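Local coordinates for leucine-rich repeat protein (Bacteroides thetaiotaomicron, PDB 4ECN) that is of unknown function but, as an extracellular leucine-rich repeat protein, probably binds other proteins, at residues C848-E852 / A853-V857; Q405-I408 / N409-P412; S458-Y462 / D463-V467; R526-S529 / A530-K534; L78-A82 / G83-I87. All coordinates share one frame; numbering follows the deposited sequence.

All five contacts are local, each closing a few residues of continuous chain. They follow one another in series, and none nests or crosses. From the N terminus, interaction 5 closes the bend between two strands in the first DUF4458 region. Interaction 2 ends helix 402-409, which packs against strand 757-759 of the later repeat sheet. Interaction 3 closes a turn after repeat strand 452-456. Interaction 4 starts helix 530-542. Its centre is about 16 Å from that of interaction 3. Interaction 1 ends helix 848-852 and leads into strand 857-859, the last of the parallel sheet. Its centre is about 91 Å from that of interaction 5.

Interaction 1 of 5, residues C848-E852 / A853-V857; sequences CPYIE and AGMYV
Tyr-850 and Met-855, the latter modelled as selenomethionine, cross obliquely at the end of helix 848-852. The selenomethionine methyl does the touching: Met-855 CE lies 3.5 Å from Tyr-850 CD2. The bend at chi3 (-67°) turns CE back toward the helix, after the chain has run straight through chi2. A second apolar pair joins Ile-851 and Tyr-856. Here the CG1 branch of Ile-851 does the work, sitting 3.7 Å from Tyr-856 CB and just as near to CD1 on the ring. The ring of Tyr-856 then leads away from the helix toward Leu-825 and Val-847. Between these pairs the backbone forms a Schellman motif. Met-855 N donates to Tyr-850 O at 2.9 Å, and Gly-854 N donates to Ile-851 O at 3.2 Å. The first donor lies nearly in line with its C=O bond. The second sits above the carbonyl plane, not on a lone pair. Gly-854 is the C-prime residue and has positive phi (62°), which reverses the chain. One residue before Gly-854, Ala-853 N still makes a helical i to i+4 bond to Pro-849 O, at 3.1 Å. Beyond the cap the chain enters the last strand of the parallel sheet, where Val-857 bonds through its backbone to Tyr-830 and Leu-832.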
loop_
_atom_site.group_PDB
_atom_site.type_symbol
_atom_site.label_atom_id
_atom_site.label_comp_id
_atom_site.label_asym_id
_atom_site.label_seq_id
_atom_site.Cartn_x
_atom_site.Cartn_y
_atom_site.Cartn_z
ATOM N N CYS A 848 -14.852 39.888 -33.664
ATOM C CA CYS A 848 -13.581 39.764 -34.381
ATOM C C CYS A 848 -12.409 40.332 -33.542
ATOM O O CYS A 848 -11.439 39.591 -33.390
ATOM C CB CYS A 848 -13.651 40.426 -35.751
ATOM S SG CYS A 848 -12.086 40.407 -36.661
ATOM N N PRO A 849 -12.463 41.558 -32.936
ATOM C CA PRO A 849 -11.313 42.009 -32.121
ATOM C C PRO A 849 -11.120 41.187 -30.832
ATOM O O PRO A 849 -9.988 41.077 -30.352
ATOM C CB PRO A 849 -11.652 43.461 -31.788
ATOM C CG PRO A 849 -13.110 43.585 -31.979
ATOM C CD PRO A 849 -13.517 42.598 -33.006
ATOM N N TYR A 850 -12.206 40.594 -30.287
ATOM C CA TYR A 850 -12.146 39.765 -29.073
ATOM C C TYR A 850 -11.497 38.408 -29.368
ATOM O O TYR A 850 -10.795 37.873 -28.505
ATOM C CB TYR A 850 -13.544 39.563 -28.472
ATOM C CG TYR A 850 -14.183 40.841 -27.972
ATOM C CD1 TYR A 850 -14.962 41.631 -28.814
ATOM C CD2 TYR A 850 -14.008 41.263 -26.656
ATOM C CE1 TYR A 850 -15.544 42.816 -28.361
ATOM C CE2 TYR A 850 -14.580 42.446 -26.190
ATOM C CZ TYR A 850 -15.359 43.215 -27.043
ATOM O OH TYR A 850 -15.953 44.369 -26.583
ATOM N N ILE A 851 -11.714 37.863 -30.592
ATOM C CA ILE A 851 -11.117 36.592 -31.051
ATOM C C ILE A 851 -9.604 36.779 -31.151
ATOM O O ILE A 851 -8.842 35.935 -30.658
ATOM C CB ILE A 851 -11.742 36.106 -32.401
ATOM C CG1 ILE A 851 -13.212 35.688 -32.168
ATOM C CG2 ILE A 851 -10.925 34.944 -33.016
ATOM C CD1 ILE A 851 -14.076 35.453 -33.364
ATOM N N GLU A 852 -9.196 37.920 -31.759
ATOM C CA GLU A 852 -7.810 38.349 -31.985
ATOM C C GLU A 852 -7.071 38.560 -30.665
ATOM O O GLU A 852 -5.887 38.229 -30.584
ATOM C CB GLU A 852 -7.766 39.646 -32.826
ATOM C CG GLU A 852 -8.205 39.428 -34.268
ATOM C CD GLU A 852 -8.447 40.632 -35.162
ATOM O OE1 GLU A 852 -8.270 41.786 -34.707
ATOM O OE2 GLU A 852 -8.834 40.405 -36.332
ATOM N N ALA A 853 -7.777 39.077 -29.634
ATOM C CA ALA A 853 -7.225 39.375 -28.314
ATOM C C ALA A 853 -7.216 38.137 -27.373
ATOM O O ALA A 853 -6.861 38.272 -26.195
ATOM C CB ALA A 853 -8.019 40.498 -27.682
ATOM N N GLY A 854 -7.554 36.956 -27.915
ATOM C CA GLY A 854 -7.595 35.680 -27.199
ATOM C C GLY A 854 -8.599 35.667 -26.067
ATOM O O GLY A 854 -8.354 35.049 -25.031
HETATM N N MSE A 855 -9.729 36.366 -26.259
HETATM C CA MSE A 855 -10.792 36.508 -25.257
HETATM C C MSE A 855 -12.109 35.846 -25.709
HETATM O O MSE A 855 -13.134 35.998 -25.044
HETATM C CB MSE A 855 -11.039 37.996 -24.975
HETATM C CG MSE A 855 -9.817 38.743 -24.473
HETATM SE SE MSE A 855 -10.229 40.606 -24.007
HETATM C CE MSE A 855 -10.669 41.415 -25.744
ATOM N N TYR A 856 -12.066 35.123 -26.841
ATOM C CA TYR A 856 -13.180 34.416 -27.465
ATOM C C TYR A 856 -12.668 33.097 -28.039
ATOM O O TYR A 856 -11.633 33.072 -28.723
ATOM C CB TYR A 856 -13.815 35.293 -28.556
ATOM C CG TYR A 856 -15.260 34.995 -28.901
ATOM C CD1 TYR A 856 -15.590 34.001 -29.820
ATOM C CD2 TYR A 856 -16.287 35.806 -28.428
ATOM C CE1 TYR A 856 -16.916 33.782 -30.211
ATOM C CE2 TYR A 856 -17.615 35.587 -28.795
ATOM C CZ TYR A 856 -17.930 34.578 -29.695
ATOM O OH TYR A 856 -19.253 34.371 -30.043
ATOM N N VAL A 857 -13.374 31.994 -27.727
ATOM C CA VAL A 857 -13.036 30.657 -28.194
ATOM C C VAL A 857 -14.063 30.236 -29.209
ATOM O O VAL A 857 -15.217 29.986 -28.846
ATOM C CB VAL A 857 -12.951 29.664 -27.030
ATOM C CG1 VAL A 857 -12.375 28.333 -27.498
ATOM C CG2 VAL A 857 -12.124 30.238 -25.886
#

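Interaction 2 of 5, residues Q405-I408 / N409-P412; sequences QDAI and NRNP
Arg-410 folds back over the last turn of helix 402-409. One face of its guanidinium lies over Ala-407 N, 3.9 Å from the plane. NH1 is 3.4 Å from Asp-406 CB, but it makes no salt bridge with the Asp-406 carboxylate. The donor NH2 is instead satisfied by Gln-810 OE1. Three helix carbonyls have backbone donors here. Gln-405 O accepts from Asn-409 N at 2.9 Å, and Asp-406 O accepts from Arg-410 N at 3.0 Å. Ile-408 O takes Asn-411 N at 3.1 Å, with the donor above the carbonyl plane, as the helix ends. The side-chain amides bond outside these residues: Gln-405 NE2 to Leu-400 O, Asn-409 OD1 from Ile-417 N. Asn-411 OD1 accepts from Glu-413 N, an Asx turn that bridges Pro-412. A leucine in place of Arg-410 would probably leave Gln-810 OE1 without this donor and uncover the backbone near Ala-407. Side chains of Ala-407 and Ile-408 rest on Asn-757 of strand 757-759, while Arg-410 adds a directional polar tie to Gln-810.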
loop_
_atom_site.group_PDB
_atom_site.type_symbol
_atom_site.label_atom_id
_atom_site.label_comp_id
_atom_site.label_asym_id
_atom_site.label_seq_id
_atom_site.Cartn_x
_atom_site.Cartn_y
_atom_site.Cartn_z
ATOM N N GLN A 405 -18.992 19.844 -17.069
ATOM C CA GLN A 405 -17.907 19.847 -16.094
ATOM C C GLN A 405 -17.153 21.147 -16.175
ATOM O O GLN A 405 -16.916 21.756 -15.151
ATOM C CB GLN A 405 -16.966 18.666 -16.303
ATOM C CG GLN A 405 -17.599 17.301 -16.023
ATOM C CD GLN A 405 -16.546 16.236 -15.995
ATOM O OE1 GLN A 405 -15.443 16.423 -15.470
ATOM N NE2 GLN A 405 -16.875 15.082 -16.521
ATOM N N ASP A 406 -16.845 21.608 -17.394
ATOM C CA ASP A 406 -16.160 22.864 -17.677
ATOM C C ASP A 406 -16.934 24.014 -17.053
ATOM O O ASP A 406 -16.353 24.783 -16.288
ATOM C CB ASP A 406 -15.994 23.048 -19.193
ATOM C CG ASP A 406 -15.070 22.020 -19.829
ATOM O OD1 ASP A 406 -14.293 21.358 -19.075
ATOM O OD2 ASP A 406 -15.113 21.871 -21.080
ATOM N N ALA A 407 -18.265 24.048 -17.287
ATOM C CA ALA A 407 -19.196 25.030 -16.735
ATOM C C ALA A 407 -19.101 25.120 -15.175
ATOM O O ALA A 407 -19.057 26.225 -14.632
ATOM C CB ALA A 407 -20.611 24.672 -17.151
ATOM N N ILE A 408 -19.018 23.969 -14.480
ATOM C CA ILE A 408 -18.920 23.900 -13.012
ATOM C C ILE A 408 -17.528 24.343 -12.526
ATOM O O ILE A 408 -17.428 25.069 -11.523
ATOM C CB ILE A 408 -19.255 22.468 -12.510
ATOM C CG1 ILE A 408 -20.772 22.216 -12.706
ATOM C CG2 ILE A 408 -18.854 22.280 -11.039
ATOM C CD1 ILE A 408 -21.252 20.805 -12.604
ATOM N N ASN A 409 -16.473 23.890 -13.216
ATOM C CA ASN A 409 -15.093 24.195 -12.864
ATOM C C ASN A 409 -14.792 25.672 -12.969
ATOM O O ASN A 409 -14.070 26.175 -12.100
ATOM C CB ASN A 409 -14.121 23.422 -13.721
ATOM C CG ASN A 409 -14.034 21.961 -13.345
ATOM O OD1 ASN A 409 -14.243 21.560 -12.187
ATOM N ND2 ASN A 409 -13.684 21.141 -14.322
ATOM N N ARG A 410 -15.372 26.386 -13.966
ATOM C CA ARG A 410 -15.144 27.829 -14.078
ATOM C C ARG A 410 -16.260 28.617 -13.343
ATOM O O ARG A 410 -16.390 29.817 -13.576
ATOM C CB ARG A 410 -15.000 28.294 -15.540
ATOM C CG ARG A 410 -16.221 28.135 -16.401
ATOM C CD ARG A 410 -15.955 28.601 -17.806
ATOM N NE ARG A 410 -17.112 28.290 -18.637
ATOM C CZ ARG A 410 -17.192 27.252 -19.463
ATOM N NH1 ARG A 410 -16.144 26.456 -19.646
ATOM N NH2 ARG A 410 -18.300 27.040 -20.164
ATOM N N ASN A 411 -17.021 27.970 -12.438
ATOM C CA ASN A 411 -18.032 28.644 -11.631
ATOM C C ASN A 411 -17.525 28.702 -10.184
ATOM O O ASN A 411 -17.421 27.657 -9.542
ATOM C CB ASN A 411 -19.413 27.965 -11.737
ATOM C CG ASN A 411 -20.543 28.683 -11.001
ATOM O OD1 ASN A 411 -20.328 29.515 -10.110
ATOM N ND2 ASN A 411 -21.784 28.372 -11.352
ATOM N N PRO A 412 -17.198 29.899 -9.644
ATOM C CA PRO A 412 -16.669 29.971 -8.264
ATOM C C PRO A 412 -17.749 29.752 -7.191
ATOM O O PRO A 412 -17.398 29.562 -6.020
ATOM C CB PRO A 412 -16.095 31.386 -8.177
ATOM C CG PRO A 412 -16.072 31.909 -9.613
ATOM C CD PRO A 412 -17.225 31.237 -10.264
#

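Interaction 3 of 5, residues S458-Y462 / D463-V467; sequences SPFTY and DNIAV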
loop_
_atom_site.group_PDB
_atom_site.type_symbol
_atom_site.label_atom_id
_atom_site.label_comp_id
_atom_site.label_asym_id
_atom_site.label_seq_id
_atom_site.Cartn_x
_atom_site.Cartn_y
_atom_site.Cartn_z
ATOM N N SER A 458 0.394 -11.968 -0.257
ATOM C CA SER A 458 1.195 -13.108 0.203
ATOM C C SER A 458 0.672 -14.436 -0.364
ATOM O O SER A 458 -0.544 -14.592 -0.581
ATOM C CB SER A 458 1.207 -13.173 1.728
ATOM O OG SER A 458 2.002 -12.139 2.292
ATOM N N PRO A 459 1.567 -15.431 -0.577
ATOM C CA PRO A 459 1.105 -16.707 -1.142
ATOM C C PRO A 459 0.742 -17.769 -0.093
ATOM O O PRO A 459 0.565 -18.914 -0.481
ATOM C CB PRO A 459 2.319 -17.163 -1.945
ATOM C CG PRO A 459 3.493 -16.665 -1.156
ATOM C CD PRO A 459 3.042 -15.418 -0.426
ATOM N N PHE A 460 0.631 -17.437 1.207
ATOM C CA PHE A 460 0.333 -18.467 2.215
ATOM C C PHE A 460 -1.095 -19.025 2.097
ATOM O O PHE A 460 -1.980 -18.388 1.519
ATOM C CB PHE A 460 0.554 -17.965 3.663
ATOM C CG PHE A 460 0.064 -16.578 4.025
ATOM C CD1 PHE A 460 -1.262 -16.206 3.805
ATOM C CD2 PHE A 460 0.908 -15.670 4.662
ATOM C CE1 PHE A 460 -1.712 -14.926 4.141
ATOM C CE2 PHE A 460 0.452 -14.396 5.011
ATOM C CZ PHE A 460 -0.857 -14.034 4.754
ATOM N N THR A 461 -1.291 -20.222 2.665
ATOM C CA THR A 461 -2.568 -20.942 2.744
ATOM C C THR A 461 -3.193 -20.590 4.121
ATOM O O THR A 461 -2.464 -20.145 5.001
ATOM C CB THR A 461 -2.360 -22.450 2.486
ATOM O OG1 THR A 461 -1.413 -22.975 3.406
ATOM C CG2 THR A 461 -1.869 -22.732 1.071
ATOM N N TYR A 462 -4.522 -20.732 4.304
ATOM C CA TYR A 462 -5.219 -20.257 5.515
ATOM C C TYR A 462 -4.765 -20.963 6.822
ATOM O O TYR A 462 -4.933 -20.406 7.914
ATOM C CB TYR A 462 -6.745 -20.413 5.357
ATOM C CG TYR A 462 -7.297 -21.797 5.630
ATOM C CD1 TYR A 462 -7.397 -22.746 4.614
ATOM C CD2 TYR A 462 -7.780 -22.138 6.889
ATOM C CE1 TYR A 462 -7.928 -24.016 4.858
ATOM C CE2 TYR A 462 -8.308 -23.401 7.146
ATOM C CZ TYR A 462 -8.379 -24.340 6.131
ATOM O OH TYR A 462 -8.898 -25.581 6.424
ATOM N N ASP A 463 -4.216 -22.179 6.704
ATOM C CA ASP A 463 -3.803 -23.014 7.832
ATOM C C ASP A 463 -2.363 -22.687 8.295
ATOM O O ASP A 463 -1.862 -23.280 9.261
ATOM C CB ASP A 463 -3.928 -24.507 7.440
ATOM C CG ASP A 463 -3.229 -24.918 6.147
ATOM O OD1 ASP A 463 -3.603 -24.389 5.073
ATOM O OD2 ASP A 463 -2.375 -25.839 6.199
ATOM N N ASN A 464 -1.711 -21.738 7.614
ATOM C CA ASN A 464 -0.349 -21.334 7.926
ATOM C C ASN A 464 -0.290 -19.917 8.490
ATOM O O ASN A 464 0.810 -19.399 8.713
ATOM C CB ASN A 464 0.505 -21.448 6.681
ATOM C CG ASN A 464 0.913 -22.863 6.419
ATOM O OD1 ASN A 464 0.746 -23.744 7.261
ATOM N ND2 ASN A 464 1.501 -23.100 5.264
ATOM N N ILE A 465 -1.470 -19.323 8.774
ATOM C CA ILE A 465 -1.569 -17.980 9.333
ATOM C C ILE A 465 -1.812 -18.094 10.838
ATOM O O ILE A 465 -2.962 -18.241 11.270
ATOM C CB ILE A 465 -2.657 -17.085 8.646
ATOM C CG1 ILE A 465 -2.651 -17.203 7.109
ATOM C CG2 ILE A 465 -2.528 -15.624 9.102
ATOM C CD1 ILE A 465 -3.881 -16.646 6.450
ATOM N N ALA A 466 -0.714 -18.009 11.623
ATOM C CA ALA A 466 -0.639 -18.005 13.092
ATOM C C ALA A 466 -1.413 -19.171 13.727
ATOM O O ALA A 466 -2.117 -18.993 14.729
ATOM C CB ALA A 466 -1.151 -16.681 13.633
ATOM N N VAL A 467 -1.213 -20.375 13.172
ATOM C CA VAL A 467 -1.838 -21.616 13.622
ATOM C C VAL A 467 -0.807 -22.471 14.418
ATOM O O VAL A 467 -1.188 -23.157 15.377
ATOM C CB VAL A 467 -2.407 -22.375 12.393
ATOM C CG1 VAL A 467 -2.899 -23.777 12.742
ATOM C CG2 VAL A 467 -3.513 -21.578 11.724
#
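Phe-460 and Ile-465 form the tight part of this contact, and both are buried. Ile-465 CG1 sits over one face of the Phe-460 ring as a CH-pi contact, 4.0 Å from the centroid and 22° off the normal. Ile-465 CD1 reaches the rim, 3.6 Å from Phe-460 CE1. The opposite ring face is covered by Ser-458 CB, so the ring is sandwiched. Chi1 of Phe-460 (43°) places CG between the backbone N and carbonyl carbon, which sets the ring between Ser-458 CB and Ile-465 CG1. The ring also touches Cys-501 and Ile-440. An alanine at Phe-460 would probably open a gap between Ser-458 and Ile-465 and leave the isoleucine without its aromatic partner. The other side is polar and looser. Residues 461-464 make a type I turn, closed by Asn-464 N to Thr-461 O at 3.2 Å. The hydroxyl Thr-461 OG1 donates to Asp-463 OD1 at 3.1 Å, from above the carboxylate plane. Asp-463 is exposed. Its OD1 stands over a face of the Tyr-462 ring, 4.2 Å from CD1, with the ring and carboxylate planes 64° apart. The turn lies after repeat strand 452-456, and the Asn-464 backbone bonds to Ile-440 of strand 436-440. The chemistry is divided: the buried end is held mainly by apolar packing round the ring, while the hydroxyl bond would probably help stabilise a negative Asp-463 on the outer side.

Interaction 4 of 5, residues R526-S529 / A530-K534; sequences RGIS and AAQLK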
loop_
_atom_site.group_PDB
_atom_site.type_symbol
_atom_site.label_atom_id
_atom_site.label_comp_id
_atom_site.label_asym_id
_atom_site.label_seq_id
_atom_site.Cartn_x
_atom_site.Cartn_y
_atom_site.Cartn_z
ATOM N N ARG A 526 -9.976 -14.158 -4.205
ATOM C CA ARG A 526 -10.689 -14.954 -5.196
ATOM C C ARG A 526 -10.295 -16.452 -5.098
ATOM O O ARG A 526 -10.790 -17.275 -5.887
ATOM C CB ARG A 526 -10.439 -14.376 -6.587
ATOM C CG ARG A 526 -11.367 -13.212 -6.809
ATOM C CD ARG A 526 -11.018 -12.334 -7.968
ATOM N NE ARG A 526 -12.183 -11.511 -8.305
ATOM C CZ ARG A 526 -12.241 -10.685 -9.340
ATOM N NH1 ARG A 526 -11.188 -10.530 -10.134
ATOM N NH2 ARG A 526 -13.353 -10.002 -9.589
ATOM N N GLY A 527 -9.490 -16.782 -4.077
ATOM C CA GLY A 527 -9.118 -18.148 -3.736
ATOM C C GLY A 527 -10.267 -18.809 -2.990
ATOM O O GLY A 527 -10.419 -20.032 -3.027
ATOM N N ILE A 528 -11.094 -17.978 -2.310
ATOM C CA ILE A 528 -12.300 -18.370 -1.575
ATOM C C ILE A 528 -13.445 -18.485 -2.606
ATOM O O ILE A 528 -13.610 -17.603 -3.448
ATOM C CB ILE A 528 -12.600 -17.346 -0.431
ATOM C CG1 ILE A 528 -11.360 -17.057 0.442
ATOM C CG2 ILE A 528 -13.763 -17.799 0.426
ATOM C CD1 ILE A 528 -11.491 -15.885 1.407
ATOM N N SER A 529 -14.203 -19.580 -2.570
ATOM C CA SER A 529 -15.297 -19.803 -3.519
ATOM C C SER A 529 -16.510 -19.017 -3.099
ATOM O O SER A 529 -16.525 -18.526 -1.966
ATOM C CB SER A 529 -15.631 -21.286 -3.591
ATOM O OG SER A 529 -16.265 -21.681 -2.387
ATOM N N ALA A 530 -17.543 -18.924 -3.969
ATOM C CA ALA A 530 -18.797 -18.247 -3.638
ATOM C C ALA A 530 -19.470 -18.917 -2.430
ATOM O O ALA A 530 -19.967 -18.244 -1.519
ATOM C CB ALA A 530 -19.724 -18.269 -4.834
ATOM N N ALA A 531 -19.440 -20.252 -2.403
ATOM C CA ALA A 531 -20.018 -21.009 -1.306
ATOM C C ALA A 531 -19.231 -20.763 -0.024
ATOM O O ALA A 531 -19.836 -20.506 1.027
ATOM C CB ALA A 531 -20.039 -22.497 -1.649
ATOM N N GLN A 532 -17.885 -20.785 -0.126
ATOM C CA GLN A 532 -17.011 -20.626 1.023
ATOM C C GLN A 532 -17.100 -19.220 1.607
ATOM O O GLN A 532 -17.156 -19.086 2.821
ATOM C CB GLN A 532 -15.565 -20.960 0.645
ATOM C CG GLN A 532 -14.594 -21.072 1.823
ATOM C CD GLN A 532 -15.047 -22.000 2.915
ATOM O OE1 GLN A 532 -15.383 -23.167 2.685
ATOM N NE2 GLN A 532 -15.053 -21.491 4.138
ATOM N N LEU A 533 -17.149 -18.197 0.769
ATOM C CA LEU A 533 -17.233 -16.828 1.243
ATOM C C LEU A 533 -18.541 -16.588 1.985
ATOM O O LEU A 533 -18.510 -15.952 3.038
ATOM C CB LEU A 533 -17.083 -15.842 0.089
ATOM C CG LEU A 533 -16.819 -14.380 0.485
ATOM C CD1 LEU A 533 -15.614 -14.243 1.426
ATOM C CD2 LEU A 533 -16.633 -13.497 -0.740
ATOM N N LYS A 534 -19.676 -17.135 1.477
ATOM C CA LYS A 534 -21.003 -16.985 2.097
ATOM C C LYS A 534 -20.965 -17.617 3.499
ATOM O O LYS A 534 -21.418 -17.003 4.456
ATOM C CB LYS A 534 -22.114 -17.596 1.203
ATOM C CG LYS A 534 -23.544 -17.310 1.678
ATOM C CD LYS A 534 -24.591 -18.014 0.838
ATOM C CE LYS A 534 -25.990 -17.727 1.335
ATOM N NZ LYS A 534 -27.034 -18.491 0.593
#
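Ser-529 is the N-cap of helix 530-542. Its OG accepts from Gln-532 N at 2.9 Å, with an N-H...O angle of 158°. With chi1 at 71°, OG lies over the first turn, where it can meet this amide. The carbonyl of Ser-529 serves the next amide: Leu-533 N donates to Ser-529 O at 2.8 Å, the first full helical bond. Ile-528, just before the cap, adds a hydrophobic staple. Its CG2 branch lies 3.9 Å from Leu-533 CB, on the residue four places into the helix. The same methyl crosses Gln-532 at about a right angle, 3.6 Å from its CB. The Gln-532 chain then bends at chi2 and leads its amide away, where NE2 makes a weak bond to Asp-536 OD1. Farther out, Asn-559 ND2 donates to Ile-528 O and helps place the residue before the cap. Ile-528 also packs on Leu-507, and Leu-533 on Asn-558, so the staple lies between neighbouring loops of the repeat domain. Lys-534, just past the first turn, makes a salt bridge from NZ to Glu-562 OE1. The Ile-528 CG2 methyl also lies 3.4 Å from Leu-533 N, the amide that bonds to Ser-529 O.

Interaction 5 of 5, residues L78-A82 / G83-I87; sequences LQLLA and GTYKI
The Tyr-85 ring has Leu-80 over one face and the Leu-81 carbonyl at its edge. Leu-80 CD1 stands 4.1 Å above the ring plane, displaced toward the rim. Leu-80 CB approaches the phenol end, 3.9 Å from Tyr-85 CZ. The two side chains are slanted against each other. At the edge, in the ring plane, Tyr-85 OH donates to Leu-81 O at 2.7 Å. The hydroxyl lies in the carbonyl plane on a lone pair, with a C=O...O angle of 129°. Chi1 of Tyr-85 (-67°) sets CG anti to the carbonyl carbon, and the ring reaches back across the bend. A tyrosine bonding through its hydroxyl to the backbone four residues earlier, at the link between two strands, has the form of a tyrosine corner. Here it spans the bend from strand 73-81 to strand 83-93, whose local axes run 116° apart. Gly-83 sits in the bend with phi 162°, where a CB would clash with Ala-82 O. The strands then take different partners. Leu-80 bonds through its backbone to Gly-11 in strand 10-18, and Tyr-85 to Leu-111 in strand 110-113. The Tyr-85 ring also stacks with His-50 and touches Met-48 and Val-113, within a region of the transthyretin clan.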
loop_
_atom_site.group_PDB
_atom_site.type_symbol
_atom_site.label_atom_id
_atom_site.label_comp_id
_atom_site.label_asym_id
_atom_site.label_seq_id
_atom_site.Cartn_x
_atom_site.Cartn_y
_atom_site.Cartn_z
ATOM N N LEU A 78 51.327 -28.875 1.030
ATOM C CA LEU A 78 50.903 -29.102 2.403
ATOM C C LEU A 78 49.933 -30.282 2.457
ATOM O O LEU A 78 48.820 -30.183 1.933
ATOM C CB LEU A 78 50.265 -27.826 2.992
ATOM C CG LEU A 78 49.550 -27.943 4.351
ATOM C CD1 LEU A 78 50.498 -28.398 5.451
ATOM C CD2 LEU A 78 48.858 -26.646 4.713
ATOM N N GLN A 79 50.347 -31.388 3.098
ATOM C CA GLN A 79 49.466 -32.542 3.208
ATOM C C GLN A 79 48.455 -32.311 4.315
ATOM O O GLN A 79 48.834 -32.048 5.456
ATOM C CB GLN A 79 50.246 -33.835 3.445
ATOM C CG GLN A 79 49.390 -35.091 3.280
ATOM C CD GLN A 79 50.195 -36.360 3.404
ATOM O OE1 GLN A 79 51.435 -36.376 3.289
ATOM N NE2 GLN A 79 49.498 -37.466 3.591
ATOM N N LEU A 80 47.170 -32.375 3.961
ATOM C CA LEU A 80 46.049 -32.201 4.875
ATOM C C LEU A 80 45.030 -33.268 4.649
ATOM O O LEU A 80 45.007 -33.850 3.571
ATOM C CB LEU A 80 45.395 -30.819 4.694
ATOM C CG LEU A 80 46.187 -29.597 5.129
ATOM C CD1 LEU A 80 45.596 -28.343 4.531
ATOM C CD2 LEU A 80 46.254 -29.489 6.632
ATOM N N LEU A 81 44.161 -33.520 5.633
ATOM C CA LEU A 81 43.116 -34.510 5.454
ATOM C C LEU A 81 41.984 -33.875 4.655
ATOM O O LEU A 81 41.615 -32.725 4.906
ATOM C CB LEU A 81 42.636 -35.076 6.793
ATOM C CG LEU A 81 41.904 -36.426 6.694
ATOM C CD1 LEU A 81 42.464 -37.441 7.691
ATOM C CD2 LEU A 81 40.360 -36.258 6.742
ATOM N N ALA A 82 41.470 -34.619 3.664
ATOM C CA ALA A 82 40.421 -34.169 2.746
ATOM C C ALA A 82 39.189 -33.640 3.492
ATOM O O ALA A 82 38.601 -34.350 4.312
ATOM C CB ALA A 82 40.017 -35.304 1.817
ATOM N N GLY A 83 38.841 -32.388 3.203
ATOM C CA GLY A 83 37.707 -31.682 3.794
ATOM C C GLY A 83 37.781 -30.176 3.624
ATOM O O GLY A 83 38.761 -29.658 3.087
ATOM N N THR A 84 36.744 -29.459 4.080
ATOM C CA THR A 84 36.711 -27.999 3.959
ATOM C C THR A 84 37.440 -27.370 5.153
ATOM O O THR A 84 37.295 -27.821 6.291
ATOM C CB THR A 84 35.278 -27.463 3.827
ATOM O OG1 THR A 84 34.502 -28.339 3.001
ATOM C CG2 THR A 84 35.238 -26.039 3.262
ATOM N N TYR A 85 38.254 -26.346 4.856
ATOM C CA TYR A 85 39.066 -25.546 5.774
ATOM C C TYR A 85 38.779 -24.068 5.577
ATOM O O TYR A 85 38.542 -23.626 4.442
ATOM C CB TYR A 85 40.562 -25.810 5.545
ATOM C CG TYR A 85 41.051 -27.197 5.888
ATOM C CD1 TYR A 85 40.781 -28.277 5.054
ATOM C CD2 TYR A 85 41.924 -27.402 6.948
ATOM C CE1 TYR A 85 41.262 -29.553 5.341
ATOM C CE2 TYR A 85 42.439 -28.668 7.229
ATOM C CZ TYR A 85 42.109 -29.742 6.419
ATOM O OH TYR A 85 42.608 -30.994 6.689
ATOM N N LYS A 86 38.826 -23.293 6.666
ATOM C CA LYS A 86 38.633 -21.854 6.582
ATOM C C LYS A 86 39.915 -21.187 7.043
ATOM O O LYS A 86 40.356 -21.447 8.162
ATOM C CB LYS A 86 37.407 -21.389 7.398
ATOM C CG LYS A 86 37.050 -19.904 7.180
ATOM C CD LYS A 86 36.122 -19.295 8.247
ATOM C CE LYS A 86 36.785 -19.086 9.594
ATOM N NZ LYS A 86 35.860 -18.456 10.570
ATOM N N ILE A 87 40.549 -20.389 6.152
ATOM C CA ILE A 87 41.758 -19.601 6.440
ATOM C C ILE A 87 41.338 -18.441 7.345
ATOM O O ILE A 87 40.366 -17.741 7.018
ATOM C CB ILE A 87 42.478 -19.096 5.148
ATOM C CG1 ILE A 87 42.717 -20.208 4.115
ATOM C CG2 ILE A 87 43.780 -18.340 5.480
ATOM C CD1 ILE A 87 42.964 -19.660 2.662
#